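Long-range contacts in glycoside Hydrolase (Bacteroides uniformis, PDB 5TA0), which probably cleaves agarose-type galactan chains as a family 86 glycoside hydrolase, and here holds a bound neoagaro-oligosaccharide: residues 135-140 with 197-202; 243-248 with 262-267; 275-280 with 320-325; 316-321 with 361-366. One frame throughout, in Å; residues are numbered along the deposited sequence. Where two conformers were deposited one is given.

Contact 1: 135-140 with 197-202; sequences NLILCN and FCEVIN. With EDO (1,2-ethanediol), chain S.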
# COMPACT_ATOMS: atom_id res chain seq x y z
N ASN A 135 -5.00 -9.28 12.32
CA ASN A 135 -6.02 -8.25 12.21
C ASN A 135 -6.59 -8.39 10.81
O ASN A 135 -5.96 -8.01 9.81
CB ASN A 135 -5.42 -6.87 12.44
CG ASN A 135 -6.46 -5.76 12.52
OD1 ASN A 135 -7.65 -6.02 12.46
ND2 ASN A 135 -6.02 -4.54 12.67
N LEU A 136 -7.72 -9.05 10.70
CA LEU A 136 -8.20 -9.48 9.39
C LEU A 136 -8.83 -8.40 8.56
O LEU A 136 -9.71 -7.65 9.03
CB LEU A 136 -9.20 -10.64 9.55
CG LEU A 136 -9.72 -11.30 8.27
CD1 LEU A 136 -8.59 -12.03 7.59
CD2 LEU A 136 -10.89 -12.22 8.59
N ILE A 137 -8.41 -8.35 7.30
CA ILE A 137 -9.14 -7.67 6.24
C ILE A 137 -10.03 -8.69 5.56
O ILE A 137 -9.56 -9.64 4.96
CB ILE A 137 -8.19 -7.04 5.18
CG1 ILE A 137 -7.13 -6.16 5.84
CG2 ILE A 137 -9.00 -6.27 4.13
CD1 ILE A 137 -6.02 -5.73 4.90
N LEU A 138 -11.34 -8.48 5.67
CA LEU A 138 -12.33 -9.30 4.97
C LEU A 138 -12.77 -8.57 3.69
O LEU A 138 -12.90 -7.36 3.68
CB LEU A 138 -13.52 -9.54 5.92
CG LEU A 138 -14.62 -10.48 5.42
CD1 LEU A 138 -14.09 -11.87 5.07
CD2 LEU A 138 -15.73 -10.62 6.46
N CYS A 139 -12.97 -9.34 2.62
CA CYS A 139 -13.45 -8.79 1.35
C CYS A 139 -14.16 -9.86 0.58
O CYS A 139 -13.85 -11.06 0.72
CB CYS A 139 -12.25 -8.27 0.55
SG CYS A 139 -12.64 -7.37 -0.97
N ASN A 140 -15.12 -9.45 -0.25
CA ASN A 140 -15.75 -10.35 -1.22
C ASN A 140 -15.02 -10.29 -2.55
O ASN A 140 -14.78 -9.19 -3.09
CB ASN A 140 -17.20 -9.94 -1.47
CG ASN A 140 -18.06 -10.14 -0.26
OD1 ASN A 140 -18.44 -11.27 0.06
ND2 ASN A 140 -18.32 -9.06 0.46
N PHE A 197 -11.34 -4.79 9.38
CA PHE A 197 -11.74 -3.99 8.23
C PHE A 197 -12.54 -4.86 7.28
O PHE A 197 -12.15 -6.00 7.02
CB PHE A 197 -10.50 -3.49 7.47
CG PHE A 197 -9.57 -2.66 8.28
CD1 PHE A 197 -9.69 -1.28 8.33
CD2 PHE A 197 -8.59 -3.27 9.06
CE1 PHE A 197 -8.80 -0.52 9.09
CE2 PHE A 197 -7.75 -2.50 9.86
CZ PHE A 197 -7.86 -1.14 9.86
N CYS A 198 -13.63 -4.32 6.76
CA CYS A 198 -14.44 -4.97 5.72
C CYS A 198 -14.42 -4.15 4.46
O CYS A 198 -15.11 -3.14 4.33
CB CYS A 198 -15.86 -5.21 6.21
SG CYS A 198 -15.99 -6.44 7.53
N GLU A 199 -13.66 -4.63 3.48
CA GLU A 199 -13.75 -4.09 2.14
C GLU A 199 -15.02 -4.63 1.52
O GLU A 199 -15.42 -5.75 1.79
CB GLU A 199 -12.55 -4.50 1.30
CG GLU A 199 -11.17 -4.04 1.79
CD GLU A 199 -10.06 -4.62 0.92
OE1 GLU A 199 -9.96 -5.86 0.80
OE2 GLU A 199 -9.33 -3.79 0.29
N VAL A 200 -15.65 -3.83 0.67
CA VAL A 200 -16.91 -4.26 0.05
C VAL A 200 -16.67 -5.37 -0.99
O VAL A 200 -17.28 -6.45 -0.93
CB VAL A 200 -17.66 -3.05 -0.55
CG1 VAL A 200 -18.84 -3.48 -1.43
CG2 VAL A 200 -18.14 -2.13 0.59
N ILE A 201 -15.81 -5.07 -1.95
CA ILE A 201 -15.69 -5.95 -3.13
C ILE A 201 -14.35 -5.77 -3.81
O ILE A 201 -13.88 -4.64 -3.99
CB ILE A 201 -16.89 -5.73 -4.09
CG1 ILE A 201 -16.97 -6.80 -5.19
CG2 ILE A 201 -16.89 -4.32 -4.66
CD1 ILE A 201 -18.21 -6.70 -6.01
N ASN A 202 -13.72 -6.87 -4.21
CA ASN A 202 -12.39 -6.83 -4.79
C ASN A 202 -12.37 -6.42 -6.27
O ASN A 202 -13.05 -7.05 -7.09
CB ASN A 202 -11.76 -8.22 -4.67
CG ASN A 202 -10.31 -8.26 -5.07
OD1 ASN A 202 -9.47 -7.68 -4.40
ND2 ASN A 202 -10.01 -8.97 -6.16
C1 EDO S . -3.70 -2.08 11.29
O1 EDO S . -4.07 -1.85 12.66
C2 EDO S . -2.68 -3.18 11.25
O2 EDO S . -3.02 -4.28 12.08

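Contact 2: 243-248 with 262-267; sequences GGYCTA and ARWKQF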
# COMPACT_ATOMS: atom_id res chain seq x y z
N GLY A 243 -15.05 -0.18 3.70
CA GLY A 243 -14.31 0.63 2.76
C GLY A 243 -14.42 0.16 1.32
O GLY A 243 -14.93 -0.92 1.02
N GLY A 244 -13.89 1.00 0.43
CA GLY A 244 -13.92 0.73 -1.01
C GLY A 244 -13.05 1.71 -1.77
O GLY A 244 -12.43 2.59 -1.16
N TYR A 245 -12.96 1.59 -3.09
CA TYR A 245 -13.62 0.56 -3.89
C TYR A 245 -12.71 -0.59 -4.29
O TYR A 245 -13.11 -1.43 -5.07
CB TYR A 245 -14.41 1.13 -5.07
CG TYR A 245 -13.65 1.70 -6.26
CD1 TYR A 245 -13.21 0.88 -7.30
CD2 TYR A 245 -13.45 3.07 -6.39
CE1 TYR A 245 -12.59 1.44 -8.42
CE2 TYR A 245 -12.82 3.61 -7.49
CZ TYR A 245 -12.41 2.79 -8.51
OH TYR A 245 -11.81 3.36 -9.61
N CYS A 246 -11.50 -0.64 -3.71
CA CYS A 246 -10.54 -1.74 -3.87
C CYS A 246 -10.07 -1.82 -5.31
O CYS A 246 -10.19 -2.85 -5.98
CB CYS A 246 -11.14 -3.04 -3.33
SG CYS A 246 -9.97 -4.36 -3.09
N THR A 247 -9.57 -0.70 -5.79
CA THR A 247 -9.27 -0.48 -7.21
C THR A 247 -8.11 -1.32 -7.72
O THR A 247 -7.01 -1.26 -7.19
CB THR A 247 -8.92 1.01 -7.37
OG1 THR A 247 -9.93 1.79 -6.68
CG2 THR A 247 -8.80 1.41 -8.84
N ALA A 248 -8.31 -2.03 -8.82
CA ALA A 248 -7.25 -2.84 -9.44
C ALA A 248 -6.11 -2.01 -9.98
O ALA A 248 -4.93 -2.37 -9.76
CB ALA A 248 -7.82 -3.71 -10.56
N ALA A 262 -14.42 10.11 -14.00
CA ALA A 262 -15.49 9.11 -14.08
C ALA A 262 -15.51 8.11 -12.93
O ALA A 262 -16.52 7.47 -12.69
CB ALA A 262 -15.37 8.34 -15.39
N ARG A 263 -14.36 7.96 -12.24
CA ARG A 263 -14.16 6.86 -11.29
C ARG A 263 -13.93 7.40 -9.88
O ARG A 263 -14.92 7.68 -9.19
CB ARG A 263 -13.10 5.91 -11.81
CG ARG A 263 -13.47 5.29 -13.14
CD ARG A 263 -12.46 4.26 -13.53
NE ARG A 263 -12.70 3.77 -14.88
CZ ARG A 263 -12.33 2.58 -15.33
NH1 ARG A 263 -11.78 1.67 -14.54
NH2 ARG A 263 -12.59 2.26 -16.60
N TRP A 264 -12.69 7.59 -9.45
CA TRP A 264 -12.44 8.06 -8.07
C TRP A 264 -13.15 9.36 -7.69
O TRP A 264 -13.66 9.48 -6.57
CB TRP A 264 -10.93 8.09 -7.71
CG TRP A 264 -10.54 6.80 -7.04
CD1 TRP A 264 -10.06 5.67 -7.64
CD2 TRP A 264 -10.75 6.47 -5.68
NE1 TRP A 264 -9.89 4.67 -6.71
CE2 TRP A 264 -10.32 5.13 -5.50
CE3 TRP A 264 -11.20 7.20 -4.57
CZ2 TRP A 264 -10.42 4.48 -4.28
CZ3 TRP A 264 -11.28 6.55 -3.35
CH2 TRP A 264 -10.88 5.21 -3.21
N LYS A 265 -13.23 10.32 -8.61
CA LYS A 265 -13.99 11.54 -8.31
C LYS A 265 -15.44 11.20 -7.94
O LYS A 265 -15.98 11.70 -6.95
CB LYS A 265 -13.92 12.54 -9.48
CG LYS A 265 -14.58 13.90 -9.21
CD LYS A 265 -15.98 13.92 -9.85
CE LYS A 265 -16.61 15.30 -10.11
NZ LYS A 265 -17.05 16.06 -8.93
N GLN A 266 -16.09 10.39 -8.78
CA GLN A 266 -17.46 9.98 -8.54
C GLN A 266 -17.63 9.13 -7.31
O GLN A 266 -18.64 9.25 -6.61
CB GLN A 266 -18.04 9.24 -9.77
CG GLN A 266 -18.03 10.02 -11.07
CD GLN A 266 -18.74 11.35 -10.99
OE1 GLN A 266 -19.77 11.49 -10.33
NE2 GLN A 266 -18.15 12.35 -11.62
N PHE A 267 -16.67 8.23 -7.04
CA PHE A 267 -16.78 7.41 -5.85
C PHE A 267 -16.73 8.27 -4.57
O PHE A 267 -17.55 8.10 -3.67
CB PHE A 267 -15.67 6.36 -5.80
CG PHE A 267 -15.71 5.49 -4.58
CD1 PHE A 267 -16.76 4.62 -4.34
CD2 PHE A 267 -14.67 5.52 -3.66
CE1 PHE A 267 -16.77 3.79 -3.23
CE2 PHE A 267 -14.70 4.71 -2.54
CZ PHE A 267 -15.73 3.85 -2.31
O HOH W 1 -10.60 2.09 -11.73

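Contact 3: 275-280 with 320-325; sequences MDFFTI and PLMISQ. With GAL (beta-D-galactopyranose), chain C; EDO (1,2-ethanediol), chain L.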
# COMPACT_ATOMS: atom_id res chain seq x y z
N MET A 275 -17.97 5.72 3.63
CA MET A 275 -16.83 4.82 3.80
C MET A 275 -16.04 5.22 5.04
O MET A 275 -15.72 6.41 5.25
CB MET A 275 -15.93 4.87 2.59
CG MET A 275 -16.56 4.39 1.27
SD MET A 275 -17.15 2.67 1.24
CE MET A 275 -18.87 2.88 1.69
N ASP A 276 -15.66 4.23 5.86
CA ASP A 276 -14.68 4.46 6.94
C ASP A 276 -13.25 4.56 6.44
O ASP A 276 -12.41 5.16 7.10
CB ASP A 276 -14.80 3.37 8.00
CG ASP A 276 -16.19 3.33 8.58
OD1 ASP A 276 -16.56 4.29 9.31
OD2 ASP A 276 -16.94 2.40 8.30
N PHE A 277 -12.95 3.90 5.32
CA PHE A 277 -11.61 3.94 4.76
C PHE A 277 -11.73 3.77 3.25
O PHE A 277 -12.76 3.27 2.74
CB PHE A 277 -10.69 2.87 5.39
CG PHE A 277 -11.11 1.45 5.14
CD1 PHE A 277 -12.06 0.83 5.97
CD2 PHE A 277 -10.57 0.71 4.10
CE1 PHE A 277 -12.46 -0.48 5.75
CE2 PHE A 277 -10.96 -0.59 3.89
CZ PHE A 277 -11.91 -1.18 4.70
N PHE A 278 -10.70 4.25 2.55
CA PHE A 278 -10.54 4.03 1.11
C PHE A 278 -9.54 2.92 0.91
O PHE A 278 -8.65 2.74 1.75
CB PHE A 278 -10.09 5.31 0.43
CG PHE A 278 -11.17 6.37 0.34
CD1 PHE A 278 -12.53 6.07 0.43
CD2 PHE A 278 -10.83 7.71 0.18
CE1 PHE A 278 -13.50 7.07 0.30
CE2 PHE A 278 -11.78 8.69 0.05
CZ PHE A 278 -13.12 8.38 0.12
N THR A 279 -9.68 2.17 -0.17
CA THR A 279 -8.80 1.05 -0.43
C THR A 279 -8.50 0.92 -1.93
O THR A 279 -9.43 1.05 -2.77
CB THR A 279 -9.32 -0.25 0.20
OG1 THR A 279 -8.44 -1.32 -0.17
CG2 THR A 279 -10.72 -0.58 -0.24
N ILE A 280 -7.22 0.71 -2.24
CA ILE A 280 -6.72 0.55 -3.59
C ILE A 280 -5.68 -0.55 -3.63
O ILE A 280 -5.15 -0.96 -2.60
CB ILE A 280 -6.12 1.85 -4.16
CG1 ILE A 280 -4.91 2.33 -3.34
CG2 ILE A 280 -7.18 2.94 -4.24
CD1 ILE A 280 -4.25 3.59 -3.87
N PRO A 320 -8.74 7.53 5.92
CA PRO A 320 -7.66 6.53 6.04
C PRO A 320 -7.58 5.68 4.76
O PRO A 320 -8.62 5.30 4.22
CB PRO A 320 -8.06 5.68 7.24
CG PRO A 320 -8.98 6.55 8.05
CD PRO A 320 -9.70 7.42 7.05
N LEU A 321 -6.36 5.41 4.32
CA LEU A 321 -6.13 4.67 3.08
C LEU A 321 -5.56 3.29 3.38
O LEU A 321 -4.56 3.17 4.13
CB LEU A 321 -5.17 5.44 2.17
CG LEU A 321 -4.86 4.81 0.80
CD1 LEU A 321 -6.10 4.77 -0.09
CD2 LEU A 321 -3.74 5.56 0.10
N MET A 322 -6.16 2.27 2.79
CA MET A 322 -5.67 0.92 2.81
C MET A 322 -5.12 0.56 1.44
O MET A 322 -5.72 0.90 0.42
CB MET A 322 -6.83 -0.02 3.14
CG MET A 322 -6.54 -1.49 2.93
SD MET A 322 -7.92 -2.57 3.37
CE MET A 322 -7.94 -2.35 5.15
N ILE A 323 -4.01 -0.15 1.43
CA ILE A 323 -3.46 -0.74 0.19
C ILE A 323 -3.47 -2.25 0.41
O ILE A 323 -2.53 -2.82 0.96
CB ILE A 323 -2.09 -0.16 -0.21
CG1 ILE A 323 -2.12 1.38 -0.23
CG2 ILE A 323 -1.71 -0.64 -1.60
CD1 ILE A 323 -1.63 2.00 1.04
N SER A 324 -4.57 -2.92 0.02
CA SER A 324 -4.74 -4.29 0.46
C SER A 324 -4.01 -5.34 -0.40
O SER A 324 -3.95 -6.49 -0.01
CB SER A 324 -6.20 -4.66 0.57
OG SER A 324 -6.92 -4.40 -0.61
N GLN A 325 -3.48 -4.90 -1.54
CA GLN A 325 -2.54 -5.68 -2.37
C GLN A 325 -1.57 -4.72 -3.03
O GLN A 325 -2.01 -3.76 -3.65
CB GLN A 325 -3.24 -6.43 -3.50
CG GLN A 325 -4.18 -7.56 -3.07
CD GLN A 325 -4.91 -8.20 -4.24
OE1 GLN A 325 -4.43 -8.19 -5.41
NE2 GLN A 325 -6.04 -8.80 -3.96
C1 GAL C . -5.20 -10.29 -9.53
C2 GAL C . -6.19 -10.41 -8.37
C3 GAL C . -5.79 -11.42 -7.31
C4 GAL C . -5.07 -12.64 -7.88
C5 GAL C . -4.02 -12.27 -8.89
C6 GAL C . -3.28 -13.47 -9.53
O2 GAL C . -6.31 -9.15 -7.73
O3 GAL C . -7.05 -11.81 -6.75
O4 GAL C . -6.06 -13.49 -8.49
O5 GAL C . -4.71 -11.58 -9.93
O6 GAL C . -2.53 -14.24 -8.58
C1 EDO L . -19.47 6.70 8.54
O1 EDO L . -19.04 5.44 9.08
C2 EDO L . -18.36 7.23 7.65
O2 EDO L . -17.08 7.12 8.27

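Contact 4: 316-321 with 361-366; sequences GEVKPL and TDNICY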
# COMPACT_ATOMS: atom_id res chain seq x y z
N GLY A 316 -14.03 17.34 3.08
CA GLY A 316 -13.44 18.14 4.16
C GLY A 316 -12.47 17.41 5.05
O GLY A 316 -12.09 17.94 6.10
N GLU A 317 -12.02 16.21 4.67
CA GLU A 317 -11.09 15.45 5.50
C GLU A 317 -10.44 14.38 4.65
O GLU A 317 -11.06 13.89 3.68
CB GLU A 317 -11.82 14.79 6.67
CG GLU A 317 -12.70 13.62 6.25
CD GLU A 317 -13.71 13.21 7.31
OE1 GLU A 317 -13.58 13.62 8.49
OE2 GLU A 317 -14.66 12.48 6.96
N VAL A 318 -9.22 13.99 5.03
CA VAL A 318 -8.51 12.85 4.41
C VAL A 318 -9.03 11.58 5.04
O VAL A 318 -9.05 11.46 6.29
CB VAL A 318 -7.00 12.93 4.61
CG1 VAL A 318 -6.29 11.66 4.12
CG2 VAL A 318 -6.43 14.15 3.90
N LYS A 319 -9.41 10.62 4.22
CA LYS A 319 -9.91 9.33 4.68
C LYS A 319 -8.74 8.36 4.86
O LYS A 319 -7.84 8.33 4.03
CB LYS A 319 -10.84 8.81 3.58
CG LYS A 319 -11.68 7.63 3.97
CD LYS A 319 -12.86 8.02 4.85
CE LYS A 319 -13.89 8.88 4.15
NZ LYS A 319 -15.10 9.09 5.00
N PRO A 320 -8.74 7.53 5.92
CA PRO A 320 -7.66 6.53 6.04
C PRO A 320 -7.58 5.68 4.76
O PRO A 320 -8.62 5.30 4.22
CB PRO A 320 -8.06 5.68 7.24
CG PRO A 320 -8.98 6.55 8.05
CD PRO A 320 -9.70 7.42 7.05
N LEU A 321 -6.36 5.41 4.32
CA LEU A 321 -6.13 4.67 3.08
C LEU A 321 -5.56 3.29 3.38
O LEU A 321 -4.56 3.17 4.13
CB LEU A 321 -5.17 5.44 2.17
CG LEU A 321 -4.86 4.81 0.80
CD1 LEU A 321 -6.10 4.77 -0.09
CD2 LEU A 321 -3.74 5.56 0.10
N THR A 361 2.30 7.39 7.07
CA THR A 361 1.79 6.49 8.04
C THR A 361 0.56 7.02 8.79
O THR A 361 -0.31 6.25 9.18
CB THR A 361 2.92 6.02 8.98
OG1 THR A 361 2.43 5.03 9.88
CG2 THR A 361 3.53 7.18 9.77
N ASP A 362 0.47 8.33 8.99
CA ASP A 362 -0.70 8.90 9.65
C ASP A 362 -2.02 8.68 8.89
O ASP A 362 -3.04 8.59 9.53
CB ASP A 362 -0.51 10.41 9.91
CG ASP A 362 -0.31 11.22 8.65
OD1 ASP A 362 0.30 10.73 7.68
OD2 ASP A 362 -0.72 12.40 8.68
N ASN A 363 -1.97 8.61 7.57
CA ASN A 363 -3.17 8.43 6.73
C ASN A 363 -3.21 7.10 6.00
O ASN A 363 -3.98 6.94 5.03
CB ASN A 363 -3.25 9.57 5.71
CG ASN A 363 -3.60 10.90 6.35
OD1 ASN A 363 -4.46 10.97 7.23
ND2 ASN A 363 -2.96 11.94 5.88
N ILE A 364 -2.40 6.14 6.42
CA ILE A 364 -2.47 4.77 5.91
C ILE A 364 -2.85 3.85 7.05
O ILE A 364 -2.19 3.83 8.09
CB ILE A 364 -1.16 4.34 5.22
CG1 ILE A 364 -1.09 5.13 3.90
CG2 ILE A 364 -1.09 2.82 5.04
CD1 ILE A 364 0.04 4.81 3.00
N CYS A 365 -3.96 3.14 6.89
CA CYS A 365 -4.43 2.27 7.96
C CYS A 365 -3.89 0.85 7.85
O CYS A 365 -3.96 0.07 8.81
CB CYS A 365 -5.96 2.26 8.06
SG CYS A 365 -6.87 1.71 6.60
N TYR A 366 -3.40 0.46 6.67
CA TYR A 366 -2.94 -0.92 6.43
C TYR A 366 -2.33 -0.97 5.04
O TYR A 366 -2.92 -0.41 4.10
CB TYR A 366 -4.15 -1.88 6.45
CG TYR A 366 -4.00 -3.20 7.17
CD1 TYR A 366 -5.06 -3.73 7.87
CD2 TYR A 366 -2.83 -3.94 7.13
CE1 TYR A 366 -4.98 -4.95 8.50
CE2 TYR A 366 -2.71 -5.15 7.77
CZ TYR A 366 -3.79 -5.68 8.43
OH TYR A 366 -3.65 -6.92 9.04
O HOH W 2 -6.93 9.80 7.70

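Contact 1: 135-140 with 197-202
Where the second strand turns a corner at Val200, a side chain takes over from the backbone: ND2 of Asn140 reaches Val200 O at 3.1 Å, nearly straight (167°) and in the plane of its own amide, while the buried Asn140 N is left with no partner in the model. Up to that corner the segments are neighbouring parallel strands of a (β/α)8 barrel. Leu138 N gives to Phe197 O at 2.9 Å and Leu138 O accepts from Glu199 N, whereas the bond from Phe197 N to Leu136 O is weak; past the corner, Asn202 N returns to Asn140 O. Ile137, Phe197 and Glu199 face the barrel interior; Leu138 and Cys198 face outward, against Tyr176 of helix 170-183. Asn202 is part of the glycan pocket, and its OD1 is held by Arg83. The inward carboxylate of Glu199 is gripped at both oxygens, OE1 by Arg83 and OE2 by Ser324 and Thr279, which should fix its rotation. Lying beside its own backbone N (chi1 -61°), Glu199 CG sends the chain obliquely across Ile137, so that OE1 meets Ile137 CG2 at 3.5 Å and Cys139 CB at 3.3 Å.

Contact 2: 243-248 with 262-267
Tyr245 lays its ring over one face of the Trp264 indole, in an offset stack with the five-membered ring: the centroids are 4.5 Å apart, the planes 28° from parallel, and CE2 comes within 3.2 Å of Trp264 NE1. The same tyrosine turns an edge to Phe267, its CD2 standing 3.8 Å from Phe267 CG above that ring, while its CB sits over the same phenylalanine as a CH-pi contact. Two features of Tyr245 place it there: the peptide bond before it is cis, and chi1 of 72° sets CG between backbone N and carbonyl carbon. Trp264 is held from a second direction by Thr247, whose OG1 sits over the centre of the Tyr245 ring, on the indole's side, and accepts the indole N-H at 2.9 Å, a bent bond (142°) tilted somewhat from the indole plane. With a leucine in place of Trp264, Thr247 OG1 would lose this donor and the tyrosine ring its stacking partner, and the ring would probably be freer to turn. At the other end of the tyrosine, OH lies 3.6 Å from Arg263 CB and shares a water with Arg263 NH1, which also forms a salt bridge with Asp210. Gly244 leaves room for Phe267, whose CE2 meets Gly244 O at 3.4 Å. This buried aromatic cluster packs helix 264-271 on strand 242-247, the helix-on-strand packing of a (β/α)8 barrel.

Contact 3: 275-280 with 320-325
Packing is tight where Met322 lies against Phe277 and Thr279. The extended chain carries SD to 3.7 Å from Phe277 CE2, and the bend at chi3 (-69°) folds CE back to the same distance from that atom; the sulfur approaches the ring obliquely, as a Met-aromatic contact. Alongside, Met322 CG rests 3.6 Å from Thr279 OG1, beside the hydroxyls that hold Glu199. Replacing Met322 by an alanine would probably open a gap beside Phe277 and leave its ring without the sulfur that braces it. The backbones beneath are adjacent parallel strands of the (β/α)8 barrel: Met322 N gives to Phe278 O at 2.7 Å, and Ile280 N to Met322 O at 3.1 Å. On the outward face Leu321 CD1 packs on Phe278 CB, 4.1 Å away, and on Ile280 CG1, while the Phe278 ring itself leads off to Trp264 and helix 298-315. At the far end the strands pair less firmly: Ser324 N to Ile280 O is a weak bond, and beyond it Gln325 leaves the strand pair for the glycan pocket. At the opposite end Pro320 is exposed, its CD 3.5 Å from Asp276 O, and the partly exposed carboxylate of Asp276 turns away from it, OD2 to Lys234 and OD1 to an ethanediol, whose O1 donates to it at 2.7 Å.

Contact 4: 316-321 with 361-366
Asn363 is the first residue of segment 361-366 to meet segment 316-321, its amide pressed crosswise on Val318, with CG 3.6 Å from Val318 CG1. A water closes this partly exposed corner, donating to Asn363 OD1 at 2.8 Å and also to Val318 O, so the two residues are joined by a methyl contact and a polar bridge. The carbonyl of Asn363 then accepts Leu321 N at 2.9 Å, the donor standing 37° above the carbonyl plane instead of on a lone pair. Next, Ile364 pairs with Leu321 in a parallel bridge; Ile364 CA lies 3.2 Å from Leu321 O, a CA-H...O contact, and its side chain lies on the same face of the sheet as that of Leu321 and touches that of Ile323. Cys365 follows, its N donating to Leu321 O at 2.8 Å, again well above the carbonyl plane (40°). With chi1 at 60°, its sulfur sits between backbone N and carbonyl carbon and is brought to 3.7 Å from Leu321 O, while CB touches Pro320 CB at 4.1 Å. The chain turns at this residue, and Tyr366 heads away across the interior, where OH bonds to Asn135 O of strand 134-140. The two carbonyl-amide links join the beginnings of strands 321-326 and 364-369, with helix 340-358 between them in sequence: the β-α-β crossover that supplies the seventh and eighth strands of a (β/α)8 barrel.

All four contacts reach one eight-stranded parallel barrel. Contacts 1 and 3 each pair two neighbouring strands and are largely buried; contact 2 packs a helix on a strand and depends on rings, with a single direct hydrogen bond; contact 4, partly buried, joins strand beginnings with the help of water. Contacts 1 and 3 meet inside the barrel through the Glu199 carboxylate, and they reach the glycan pocket through Asn202 and Gln325. Strand 242-247 of contact 2 lies between strands 197-199 and 277-285. Contacts 3 and 4 share Pro320 and Leu321, whereas contacts 2 and 4 do not touch.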